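PDB 4UUC: ankyrin repeat and SOCS box protein 11 from Homo sapiens, which recruits substrates such as BIK, DIRAS2 and RPN1 to a cullin-5-RING E3 ubiquitin ligase for ubiquitination and proteasomal degradation. Local coordinates for residues Leu154-Ala159 against Thr187-Asn192. Sequence-based numbering, arbitrary orientation.
Sequences LLELGA and TDYGAN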
loop_
_atom_site.group_PDB
_atom_site.type_symbol
_atom_site.label_atom_id
_atom_site.label_comp_id
_atom_site.label_asym_id
_atom_site.label_seq_id
_atom_site.Cartn_x
_atom_site.Cartn_y
_atom_site.Cartn_z
ATOM N N LEU A 154 8.851 8.443 -3.002
ATOM C CA LEU A 154 8.952 7.536 -4.144
ATOM C C LEU A 154 9.798 8.134 -5.270
ATOM O O LEU A 154 10.634 7.450 -5.856
ATOM C CB LEU A 154 7.558 7.180 -4.663
ATOM C CG LEU A 154 6.788 6.176 -3.800
ATOM C CD1 LEU A 154 5.305 6.176 -4.157
ATOM C CD2 LEU A 154 7.368 4.774 -3.956
ATOM N N LEU A 155 9.579 9.411 -5.565
ATOM C CA LEU A 155 10.347 10.097 -6.600
ATOM C C LEU A 155 11.825 10.171 -6.217
ATOM O O LEU A 155 12.703 9.932 -7.044
ATOM C CB LEU A 155 9.784 11.501 -6.837
ATOM C CG LEU A 155 8.407 11.553 -7.508
ATOM C CD1 LEU A 155 7.808 12.948 -7.414
ATOM C CD2 LEU A 155 8.495 11.101 -8.963
ATOM N N GLU A 156 12.090 10.500 -4.956
ATOM C CA GLU A 156 13.457 10.586 -4.453
ATOM C C GLU A 156 14.180 9.243 -4.518
ATOM O O GLU A 156 15.392 9.196 -4.723
ATOM C CB GLU A 156 13.460 11.103 -3.015
ATOM C CG GLU A 156 13.096 12.565 -2.901
ATOM C CD GLU A 156 12.896 13.014 -1.470
ATOM O OE1 GLU A 156 12.911 12.159 -0.557
ATOM O OE2 GLU A 156 12.721 14.231 -1.259
ATOM N N LEU A 157 13.433 8.156 -4.350
ATOM C CA LEU A 157 14.007 6.813 -4.394
ATOM C C LEU A 157 14.155 6.292 -5.826
ATOM O O LEU A 157 14.674 5.197 -6.041
ATOM C CB LEU A 157 13.145 5.847 -3.571
ATOM C CG LEU A 157 13.188 6.040 -2.053
ATOM C CD1 LEU A 157 12.143 5.162 -1.371
ATOM C CD2 LEU A 157 14.575 5.733 -1.503
ATOM N N GLY A 158 13.687 7.070 -6.798
ATOM C CA GLY A 158 13.914 6.769 -8.202
ATOM C C GLY A 158 12.752 6.124 -8.935
ATOM O O GLY A 158 12.945 5.500 -9.980
ATOM N N ALA A 159 11.546 6.268 -8.397
ATOM C CA ALA A 159 10.352 5.760 -9.065
ATOM C C ALA A 159 10.194 6.388 -10.449
ATOM O O ALA A 159 10.388 7.593 -10.611
ATOM C CB ALA A 159 9.119 6.035 -8.216
ATOM N N THR A 187 6.174 17.212 -11.996
ATOM C CA THR A 187 6.775 18.031 -13.037
ATOM C C THR A 187 8.264 18.251 -12.761
ATOM O O THR A 187 9.090 18.149 -13.673
ATOM C CB THR A 187 6.066 19.387 -13.155
ATOM O OG1 THR A 187 4.678 19.177 -13.436
ATOM C CG2 THR A 187 6.685 20.222 -14.270
ATOM N N ASP A 188 8.602 18.540 -11.506
ATOM C CA ASP A 188 9.999 18.749 -11.119
ATOM C C ASP A 188 10.860 17.519 -11.406
ATOM O O ASP A 188 12.061 17.643 -11.658
ATOM C CB ASP A 188 10.120 19.094 -9.631
ATOM C CG ASP A 188 9.616 20.489 -9.297
ATOM O OD1 ASP A 188 9.455 21.324 -10.213
ATOM O OD2 ASP A 188 9.392 20.750 -8.097
ATOM N N TYR A 189 10.245 16.338 -11.351
ATOM C CA TYR A 189 10.951 15.082 -11.577
ATOM C C TYR A 189 10.776 14.560 -13.005
ATOM O O TYR A 189 11.041 13.390 -13.288
ATOM C CB TYR A 189 10.487 14.031 -10.564
ATOM C CG TYR A 189 11.269 14.070 -9.276
ATOM C CD1 TYR A 189 10.893 14.906 -8.236
ATOM C CD2 TYR A 189 12.396 13.278 -9.104
ATOM C CE1 TYR A 189 11.609 14.949 -7.058
ATOM C CE2 TYR A 189 13.121 13.315 -7.929
ATOM C CZ TYR A 189 12.724 14.149 -6.912
ATOM O OH TYR A 189 13.445 14.184 -5.744
ATOM N N GLY A 190 10.334 15.435 -13.902
ATOM C CA GLY A 190 10.401 15.173 -15.330
ATOM C C GLY A 190 9.169 14.567 -15.974
ATOM O O GLY A 190 9.265 13.975 -17.050
ATOM N N ALA A 191 8.013 14.712 -15.336
ATOM C CA ALA A 191 6.777 14.194 -15.907
ATOM C C ALA A 191 6.500 14.834 -17.263
ATOM O O ALA A 191 6.742 16.025 -17.461
ATOM C CB ALA A 191 5.616 14.432 -14.969
ATOM N N ASN A 192 6.007 14.026 -18.195
ATOM C CA ASN A 192 5.633 14.503 -19.521
ATOM C C ASN A 192 4.231 15.102 -19.497
ATOM O O ASN A 192 3.240 14.377 -19.417
ATOM C CB ASN A 192 5.709 13.354 -20.531
ATOM C CG ASN A 192 5.536 13.819 -21.966
ATOM O OD1 ASN A 192 4.745 14.716 -22.256
ATOM N ND2 ASN A 192 6.277 13.200 -22.874
HETATM O O HOH W 1 12.634 15.543 -3.690
#
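The Y189 ring lies flat over L155 near the end of helix 148-156. L155 CB sits 3.6 Å from the ring centroid and only 3° off its normal, a CH-pi contact over the middle of the face. With CG anti to its carbonyl carbon (chi1 -70°), the leucine fork reaches the CB end of the tyrosine: CD1 meets Y189 CD1 at 3.7 Å, and CD2 reaches Y189 CB. L155 also packs on L139 of helix 138-144 and on L185 of helix 180-188. Cutting L155 back to an alanine would keep CB under the ring, but is likely to open a gap beside Y189 CB and CD1 and let the ring shift.

The hydroxyl end of Y189 reaches E156, whose CG lies 3.3 Å from Y189 OH. A water in the plane of the ring joins the two side chains, 2.6 Å from Y189 OH and donating to E156 OE2 at 2.8 Å; the same carboxylate oxygen is salt-bridged to K152.

Helices 148-156 and 180-188 both end in Schellman motifs, with G158 and G190 at positive phi; Y189 is the first residue past the second helix. The arrangement is the side-by-side stacking of second helices in consecutive ankyrin repeats, here ANK 5 and ANK 6.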